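Local coordinates for protein aspartate-semialdehyde dehydrogenase (Cryptococcus neoformans var. neoformans JEC21, PDB 5CEF) that catalyses the NADPH-dependent reductive dephosphorylation of 4-phospho-L-aspartate to aspartate semialdehyde, the second step on the aspartate pathway to methionine and threonine, at residues A[16-29]-A[50-63]. Residues are numbered along the deposited sequence; the frame is centred on the assembly and turned at random.
Sequences ATGTVGQRFIELLA and YARVVRWKLPSPIP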
ATOM      1  N   ALA A  16      -6.329 -30.849   3.531  1.00 35.75           N
ATOM      2  CA  ALA A  16      -5.325 -30.851   2.507  1.00 36.28           C
ATOM      3  C   ALA A  16      -5.567 -29.882   1.414  1.00 38.96           C
ATOM      4  O   ALA A  16      -4.617 -29.497   0.721  1.00 42.47           O
ATOM      5  CB  ALA A  16      -5.205 -32.237   1.906  1.00 41.97           C
ATOM      6  N   THR A  17      -6.816 -29.483   1.217  1.00 44.41           N
ATOM      7  CA  THR A  17      -7.125 -28.518   0.152  1.00 44.87           C
ATOM      8  C   THR A  17      -7.000 -27.094   0.651  1.00 44.43           C
ATOM      9  O   THR A  17      -6.925 -26.183  -0.165  1.00 43.61           O
ATOM     10  CB  THR A  17      -8.518 -28.747  -0.455  1.00 46.27           C
ATOM     11  OG1 THR A  17      -9.514 -28.707   0.570  1.00 50.13           O
ATOM     12  CG2 THR A  17      -8.583 -30.103  -1.139  1.00 47.22           C
ATOM     13  N   GLY A  18      -6.991 -26.903   1.977  1.00 43.74           N
ATOM     14  CA  GLY A  18      -6.779 -25.579   2.605  1.00 43.45           C
ATOM     15  C   GLY A  18      -5.345 -25.089   2.457  1.00 47.78           C
ATOM     16  O   GLY A  18      -4.474 -25.864   2.099  1.00 53.40           O
ATOM     17  N   THR A  19      -5.093 -23.813   2.757  1.00 47.73           N
ATOM     18  CA  THR A  19      -3.819 -23.201   2.423  1.00 47.12           C
ATOM     19  C   THR A  19      -2.685 -23.799   3.258  1.00 44.42           C
ATOM     20  O   THR A  19      -1.611 -24.083   2.744  1.00 43.31           O
ATOM     21  CB  THR A  19      -3.848 -21.658   2.542  1.00 49.32           C
ATOM     22  OG1 THR A  19      -4.071 -21.278   3.900  1.00 54.19           O
ATOM     23  CG2 THR A  19      -4.964 -21.073   1.674  1.00 50.78           C
ATOM     24  N   VAL A  20      -2.941 -24.037   4.532  1.00 40.79           N
ATOM     25  CA  VAL A  20      -1.955 -24.712   5.366  1.00 39.41           C
ATOM     26  C   VAL A  20      -1.684 -26.121   4.841  1.00 36.49           C
ATOM     27  O   VAL A  20      -0.544 -26.554   4.803  1.00 31.93           O
ATOM     28  CB  VAL A  20      -2.400 -24.758   6.844  1.00 36.97           C
ATOM     29  CG1 VAL A  20      -1.543 -25.726   7.648  1.00 41.10           C
ATOM     30  CG2 VAL A  20      -2.332 -23.364   7.449  1.00 32.28           C
ATOM     31  N   GLY A  21      -2.749 -26.819   4.455  1.00 36.60           N
ATOM     32  CA  GLY A  21      -2.652 -28.160   3.881  1.00 35.75           C
ATOM     33  C   GLY A  21      -1.797 -28.205   2.632  1.00 36.49           C
ATOM     34  O   GLY A  21      -0.970 -29.100   2.462  1.00 36.18           O
ATOM     35  N   GLN A  22      -1.968 -27.201   1.797  1.00 37.11           N
ATOM     36  CA  GLN A  22      -1.185 -27.064   0.585  1.00 39.78           C
ATOM     37  C   GLN A  22       0.305 -26.933   0.876  1.00 39.99           C
ATOM     38  O   GLN A  22       1.156 -27.526   0.180  1.00 35.49           O
ATOM     39  CB  GLN A  22      -1.654 -25.839  -0.213  1.00 40.56           C
ATOM     40  CG  GLN A  22      -3.056 -25.990  -0.791  1.00 43.40           C
ATOM     41  CD  GLN A  22      -3.463 -24.803  -1.636  1.00 44.26           C
ATOM     42  OE1 GLN A  22      -2.616 -24.092  -2.179  1.00 43.64           O
ATOM     43  NE2 GLN A  22      -4.765 -24.565  -1.733  1.00 43.55           N
ATOM     44  N   ARG A  23       0.620 -26.156   1.905  1.00 37.46           N
ATOM     45  CA  ARG A  23       2.002 -25.960   2.264  1.00 37.64           C
ATOM     46  C   ARG A  23       2.577 -27.265   2.830  1.00 32.54           C
ATOM     47  O   ARG A  23       3.697 -27.650   2.481  1.00 32.54           O
ATOM     48  CB  ARG A  23       2.154 -24.808   3.248  1.00 36.83           C
ATOM     49  CG  ARG A  23       3.611 -24.428   3.461  1.00 41.44           C
ATOM     50  CD  ARG A  23       4.186 -23.576   2.348  1.00 41.01           C
ATOM     51  NE  ARG A  23       5.553 -23.185   2.703  1.00 45.75           N
ATOM     52  CZ  ARG A  23       6.651 -23.467   1.992  1.00 48.70           C
ATOM     53  NH1 ARG A  23       6.581 -24.124   0.829  1.00 50.37           N
ATOM     54  NH2 ARG A  23       7.837 -23.070   2.428  1.00 44.21           N
ATOM     55  N   PHE A  24       1.814 -27.936   3.680  1.00 28.68           N
ATOM     56  CA  PHE A  24       2.229 -29.247   4.179  1.00 32.37           C
ATOM     57  C   PHE A  24       2.593 -30.153   2.996  1.00 32.28           C
ATOM     58  O   PHE A  24       3.631 -30.818   2.997  1.00 32.67           O
ATOM     59  CB  PHE A  24       1.122 -29.936   4.979  1.00 32.09           C
ATOM     60  CG  PHE A  24       1.139 -29.649   6.461  1.00 31.98           C
ATOM     61  CD1 PHE A  24       2.246 -29.932   7.234  1.00 32.60           C
ATOM     62  CD2 PHE A  24       0.013 -29.133   7.089  1.00 30.84           C
ATOM     63  CE1 PHE A  24       2.247 -29.709   8.599  1.00 31.41           C
ATOM     64  CE2 PHE A  24       0.010 -28.895   8.445  1.00 30.00           C
ATOM     65  CZ  PHE A  24       1.125 -29.199   9.201  1.00 32.90           C
ATOM     66  N   ILE A  25       1.739 -30.149   1.985  1.00 33.28           N
ATOM     67  CA  ILE A  25       1.932 -30.994   0.839  1.00 34.92           C
ATOM     68  C   ILE A  25       3.197 -30.610   0.060  1.00 35.14           C
ATOM     69  O   ILE A  25       3.999 -31.471  -0.299  1.00 38.53           O
ATOM     70  CB  ILE A  25       0.664 -31.013  -0.024  1.00 34.53           C
ATOM     71  CG1 ILE A  25      -0.332 -31.942   0.631  1.00 35.07           C
ATOM     72  CG2 ILE A  25       0.960 -31.455  -1.460  1.00 35.11           C
ATOM     73  CD1 ILE A  25      -1.761 -31.732   0.176  1.00 39.57           C
ATOM     74  N   GLU A  26       3.368 -29.335  -0.208  1.00 34.75           N
ATOM     75  CA  GLU A  26       4.581 -28.871  -0.856  1.00 38.29           C
ATOM     76  C   GLU A  26       5.836 -29.335  -0.115  1.00 36.38           C
ATOM     77  O   GLU A  26       6.763 -29.829  -0.716  1.00 32.65           O
ATOM     78  CB  GLU A  26       4.555 -27.356  -0.911  1.00 44.34           C
ATOM     79  CG  GLU A  26       5.797 -26.749  -1.512  1.00 50.58           C
ATOM     80  CD  GLU A  26       5.499 -25.401  -2.126  1.00 54.38           C
ATOM     81  OE1 GLU A  26       5.255 -24.417  -1.388  1.00 57.37           O
ATOM     82  OE2 GLU A  26       5.526 -25.328  -3.357  1.00 64.97           O
ATOM     83  N   LEU A  27       5.850 -29.163   1.204  1.00 36.11           N
ATOM     84  CA  LEU A  27       7.038 -29.448   1.969  1.00 35.62           C
ATOM     85  C   LEU A  27       7.267 -30.927   2.115  1.00 33.33           C
ATOM     86  O   LEU A  27       8.413 -31.369   2.148  1.00 34.07           O
ATOM     87  CB  LEU A  27       6.995 -28.809   3.363  1.00 34.26           C
ATOM     88  CG  LEU A  27       7.060 -27.285   3.357  1.00 35.32           C
ATOM     89  CD1 LEU A  27       6.801 -26.721   4.743  1.00 34.84           C
ATOM     90  CD2 LEU A  27       8.391 -26.766   2.817  1.00 34.08           C
ATOM     91  N   LEU A  28       6.204 -31.690   2.257  1.00 29.94           N
ATOM     92  CA  LEU A  28       6.369 -33.112   2.499  1.00 30.46           C
ATOM     93  C   LEU A  28       6.736 -33.847   1.208  1.00 32.89           C
ATOM     94  O   LEU A  28       7.422 -34.869   1.243  1.00 35.00           O
ATOM     95  CB  LEU A  28       5.123 -33.710   3.138  1.00 29.43           C
ATOM     96  CG  LEU A  28       4.868 -33.204   4.547  1.00 30.65           C
ATOM     97  CD1 LEU A  28       3.403 -33.394   4.969  1.00 29.35           C
ATOM     98  CD2 LEU A  28       5.777 -33.862   5.561  1.00 31.75           C
ATOM     99  N   ALA A  29       6.313 -33.328   0.061  1.00 34.78           N
ATOM    100  CA  ALA A  29       6.737 -33.912  -1.215  1.00 34.51           C
ATOM    101  C   ALA A  29       8.254 -33.812  -1.367  1.00 34.97           C
ATOM    102  O   ALA A  29       8.887 -34.739  -1.845  1.00 39.37           O
ATOM    103  CB  ALA A  29       6.060 -33.209  -2.364  1.00 33.56           C
ATOM    104  N   TYR A  50      -6.649 -34.995  -5.938  1.00 48.53           N
ATOM    105  CA  TYR A  50      -6.254 -33.726  -5.335  1.00 46.32           C
ATOM    106  C   TYR A  50      -6.247 -32.618  -6.389  1.00 47.06           C
ATOM    107  O   TYR A  50      -6.827 -31.537  -6.189  1.00 45.39           O
ATOM    108  CB  TYR A  50      -4.866 -33.843  -4.648  1.00 42.51           C
ATOM    109  CG  TYR A  50      -4.471 -32.627  -3.818  1.00 41.01           C
ATOM    110  CD1 TYR A  50      -5.051 -32.396  -2.591  1.00 38.98           C
ATOM    111  CD2 TYR A  50      -3.547 -31.684  -4.286  1.00 42.28           C
ATOM    112  CE1 TYR A  50      -4.726 -31.291  -1.827  1.00 39.30           C
ATOM    113  CE2 TYR A  50      -3.224 -30.557  -3.525  1.00 42.18           C
ATOM    114  CZ  TYR A  50      -3.825 -30.372  -2.292  1.00 40.97           C
ATOM    115  OH  TYR A  50      -3.539 -29.278  -1.509  1.00 41.57           O
ATOM    116  N   ALA A  51      -5.584 -32.889  -7.506  1.00 47.33           N
ATOM    117  CA  ALA A  51      -5.406 -31.877  -8.545  1.00 53.43           C
ATOM    118  C   ALA A  51      -6.727 -31.284  -9.046  1.00 53.75           C
ATOM    119  O   ALA A  51      -6.782 -30.102  -9.374  1.00 53.21           O
ATOM    120  CB  ALA A  51      -4.596 -32.460  -9.701  1.00 58.63           C
ATOM    121  N   ARG A  52      -7.786 -32.092  -9.058  1.00 57.35           N
ATOM    122  CA  ARG A  52      -9.081 -31.641  -9.576  1.00 64.35           C
ATOM    123  C   ARG A  52      -9.944 -30.896  -8.560  1.00 58.89           C
ATOM    124  O   ARG A  52     -10.836 -30.152  -8.959  1.00 63.10           O
ATOM    125  CB  ARG A  52      -9.888 -32.813 -10.191  1.00 71.06           C
ATOM    126  CG  ARG A  52      -9.621 -33.189 -11.666  1.00 75.45           C
ATOM    127  CD  ARG A  52      -9.786 -34.734 -11.783  1.00 84.09           C
ATOM    128  NE  ARG A  52      -8.785 -35.449 -12.602  1.00 91.05           N
ATOM    129  CZ  ARG A  52      -8.828 -36.758 -12.903  1.00 79.76           C
ATOM    130  NH1 ARG A  52      -9.815 -37.535 -12.469  1.00 68.81           N
ATOM    131  NH2 ARG A  52      -7.870 -37.290 -13.656  1.00 79.53           N
ATOM    132  N   VAL A  53      -9.706 -31.074  -7.269  1.00 54.80           N
ATOM    133  CA  VAL A  53     -10.521 -30.374  -6.270  1.00 54.15           C
ATOM    134  C   VAL A  53      -9.854 -29.147  -5.659  1.00 55.03           C
ATOM    135  O   VAL A  53     -10.537 -28.245  -5.199  1.00 57.92           O
ATOM    136  CB  VAL A  53     -11.037 -31.292  -5.140  1.00 58.59           C
ATOM    137  CG1 VAL A  53     -12.149 -32.207  -5.654  1.00 64.12           C
ATOM    138  CG2 VAL A  53      -9.923 -32.106  -4.511  1.00 61.49           C
ATOM    139  N   VAL A  54      -8.532 -29.090  -5.657  1.00 49.39           N
ATOM    140  CA  VAL A  54      -7.857 -28.013  -4.950  1.00 47.76           C
ATOM    141  C   VAL A  54      -7.837 -26.741  -5.750  1.00 46.36           C
ATOM    142  O   VAL A  54      -7.650 -26.786  -6.950  1.00 47.35           O
ATOM    143  CB  VAL A  54      -6.397 -28.401  -4.624  1.00 48.45           C
ATOM    144  CG1 VAL A  54      -5.531 -28.444  -5.887  1.00 46.28           C
ATOM    145  CG2 VAL A  54      -5.817 -27.452  -3.574  1.00 50.07           C
ATOM    146  N   ARG A  55      -8.021 -25.612  -5.078  1.00 54.75           N
ATOM    147  CA  ARG A  55      -7.752 -24.313  -5.675  1.00 59.85           C
ATOM    148  C   ARG A  55      -6.335 -23.974  -5.209  1.00 59.59           C
ATOM    149  O   ARG A  55      -6.152 -23.228  -4.240  1.00 64.59           O
ATOM    150  CB  ARG A  55      -8.755 -23.233  -5.194  1.00 71.64           C
ATOM    151  CG  ARG A  55     -10.228 -23.482  -5.505  1.00 82.11           C
ATOM    152  CD  ARG A  55     -10.600 -23.067  -6.929  1.00 97.26           C
ATOM    153  NE  ARG A  55     -11.732 -23.850  -7.464  1.00111.03           N
ATOM    154  CZ  ARG A  55     -11.646 -24.978  -8.186  1.00106.26           C
ATOM    155  NH1 ARG A  55     -10.476 -25.516  -8.514  1.00110.77           N
ATOM    156  NH2 ARG A  55     -12.755 -25.582  -8.590  1.00 99.02           N
ATOM    157  N   TRP A  56      -5.341 -24.473  -5.925  1.00 54.64           N
ATOM    158  CA  TRP A  56      -3.947 -24.291  -5.538  1.00 52.17           C
ATOM    159  C   TRP A  56      -3.480 -22.835  -5.559  1.00 52.47           C
ATOM    160  O   TRP A  56      -3.232 -22.269  -6.620  1.00 54.64           O
ATOM    161  CB  TRP A  56      -3.055 -25.125  -6.457  1.00 54.02           C
ATOM    162  CG  TRP A  56      -1.578 -25.234  -6.060  1.00 54.07           C
ATOM    163  CD1 TRP A  56      -0.514 -24.555  -6.629  1.00 57.13           C
ATOM    164  CD2 TRP A  56      -1.006 -26.102  -5.065  1.00 50.94           C
ATOM    165  NE1 TRP A  56       0.676 -24.964  -6.052  1.00 55.54           N
ATOM    166  CE2 TRP A  56       0.402 -25.903  -5.089  1.00 52.06           C
ATOM    167  CE3 TRP A  56      -1.543 -27.035  -4.167  1.00 48.19           C
ATOM    168  CZ2 TRP A  56       1.260 -26.585  -4.245  1.00 51.98           C
ATOM    169  CZ3 TRP A  56      -0.684 -27.716  -3.328  1.00 51.25           C
ATOM    170  CH2 TRP A  56       0.708 -27.487  -3.368  1.00 50.44           C
ATOM    171  N   LYS A  57      -3.279 -22.260  -4.378  1.00 58.08           N
ATOM    172  CA  LYS A  57      -2.911 -20.856  -4.228  1.00 59.84           C
ATOM    173  C   LYS A  57      -1.419 -20.614  -3.944  1.00 55.44           C
ATOM    174  O   LYS A  57      -1.065 -19.592  -3.366  1.00 47.81           O
ATOM    175  CB  LYS A  57      -3.765 -20.203  -3.115  1.00 69.53           C
ATOM    176  CG  LYS A  57      -5.290 -20.184  -3.327  1.00 80.80           C
ATOM    177  CD  LYS A  57      -5.745 -20.097  -4.793  1.00 95.37           C
ATOM    178  CE  LYS A  57      -5.109 -18.961  -5.612  1.00102.86           C
ATOM    179  NZ  LYS A  57      -6.077 -17.954  -6.145  1.00102.03           N
ATOM    180  N   LEU A  58      -0.535 -21.504  -4.380  1.00 52.74           N
ATOM    181  CA  LEU A  58       0.906 -21.335  -4.108  1.00 55.19           C
ATOM    182  C   LEU A  58       1.735 -21.044  -5.374  1.00 52.85           C
ATOM    183  O   LEU A  58       1.398 -21.550  -6.434  1.00 53.52           O
ATOM    184  CB  LEU A  58       1.450 -22.580  -3.387  1.00 56.97           C
ATOM    185  CG  LEU A  58       1.167 -22.713  -1.878  1.00 56.05           C
ATOM    186  CD1 LEU A  58       1.563 -24.095  -1.368  1.00 60.66           C
ATOM    187  CD2 LEU A  58       1.890 -21.655  -1.081  1.00 52.67           C
ATOM    188  N   PRO A  59       2.833 -20.257  -5.254  1.00 57.70           N
ATOM    189  CA  PRO A  59       3.654 -19.830  -6.401  1.00 58.71           C
ATOM    190  C   PRO A  59       4.044 -20.965  -7.309  1.00 64.59           C
ATOM    191  O   PRO A  59       3.877 -20.868  -8.526  1.00 77.09           O
ATOM    192  CB  PRO A  59       4.913 -19.241  -5.760  1.00 56.79           C
ATOM    193  CG  PRO A  59       4.472 -18.790  -4.421  1.00 59.84           C
ATOM    194  CD  PRO A  59       3.367 -19.719  -3.988  1.00 59.54           C
ATOM    195  N   SER A  60       4.565 -22.031  -6.731  1.00 68.17           N
ATOM    196  CA  SER A  60       5.061 -23.152  -7.522  1.00 74.41           C
ATOM    197  C   SER A  60       3.917 -24.120  -7.801  1.00 69.26           C
ATOM    198  O   SER A  60       2.881 -24.037  -7.153  1.00 75.49           O
ATOM    199  CB  SER A  60       6.201 -23.822  -6.763  1.00 76.50           C
ATOM    200  OG  SER A  60       5.701 -24.331  -5.542  1.00 78.11           O
ATOM    201  N   PRO A  61       4.104 -25.048  -8.753  1.00 68.08           N
ATOM    202  CA  PRO A  61       2.984 -25.892  -9.138  1.00 67.99           C
ATOM    203  C   PRO A  61       2.776 -27.068  -8.204  1.00 64.22           C
ATOM    204  O   PRO A  61       3.638 -27.368  -7.375  1.00 59.79           O
ATOM    205  CB  PRO A  61       3.406 -26.399 -10.527  1.00 72.16           C
ATOM    206  CG  PRO A  61       4.906 -26.446 -10.478  1.00 69.93           C
ATOM    207  CD  PRO A  61       5.362 -25.510  -9.383  1.00 68.31           C
ATOM    208  N   ILE A  62       1.643 -27.743  -8.379  1.00 60.44           N
ATOM    209  CA  ILE A  62       1.302 -28.930  -7.598  1.00 56.20           C
ATOM    210  C   ILE A  62       2.341 -30.006  -7.872  1.00 53.50           C
ATOM    211  O   ILE A  62       2.672 -30.243  -9.032  1.00 60.60           O
ATOM    212  CB  ILE A  62      -0.077 -29.494  -7.976  1.00 57.79           C
ATOM    213  CG1 ILE A  62      -1.167 -28.453  -7.723  1.00 60.90           C
ATOM    214  CG2 ILE A  62      -0.362 -30.763  -7.179  1.00 57.88           C
ATOM    215  CD1 ILE A  62      -2.492 -28.732  -8.402  1.00 58.70           C
ATOM    216  N   PRO A  63       2.897 -30.632  -6.815  1.00 54.73           N
ATOM    217  CA  PRO A  63       3.953 -31.649  -7.052  1.00 58.78           C
ATOM    218  C   PRO A  63       3.448 -32.909  -7.740  1.00 64.67           C
ATOM    219  O   PRO A  63       2.247 -33.173  -7.718  1.00 75.14           O
ATOM    220  CB  PRO A  63       4.434 -31.994  -5.649  1.00 60.13           C
ATOM    221  CG  PRO A  63       4.003 -30.850  -4.779  1.00 55.53           C
ATOM    222  CD  PRO A  63       2.794 -30.242  -5.395  1.00 50.03           C
TER
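Gln22, on the first helix of the Rossmann fold, reaches across to the loop after helix 50-53 and holds it through both ends of its amide. The helix follows the turn after strand 9-14, where Thr17 to Val20 probably bind NADP(+), as in related enzymes. OE1 takes the backbone N of Lys57 in the carbonyl plane, on a lone pair, with Gln22 OE1 to Lys57 N at 2.9 Å. The NH2 end is shared. Gln22 NE2 gives Thr17 O a nearly straight bond (171°) in the amide plane. Its bond to Arg55 O, 3.2 Å from Gln22 NE2, is longer and more bent, with the donor above the carbonyl plane. Three bonds thus fix the rotation of the amide, tying the turn to the loop. With CG beside the backbone N (chi1 -68°) and the chain extended beyond, the amide lies nearly parallel to the Trp56 indole (planes 13° apart), OE1 above one face, out toward the rim. Ile62 CG1 sits over the opposite face, near the rim, while Trp56 NE1 donates to Ser60 O.

In the tight buried part, Ile25 CD1 packs 3.5 Å from Tyr50 CZ, Leu39 of strand 34-40 also touches Tyr50, and Tyr50 OH donates to Ala16 O at the ring edge. Leu58 links this to the looser side: its CD1 packs 3.8 Å from Gln22 CB and reaches Glu26. There Glu26 OE1 forms a salt bridge with Arg23 NH1, and OE2 turns toward Ser60 OG. Apart from these polar groups, at the helix's far end, Ala29 CB meets Pro63 CB at 3.9 Å.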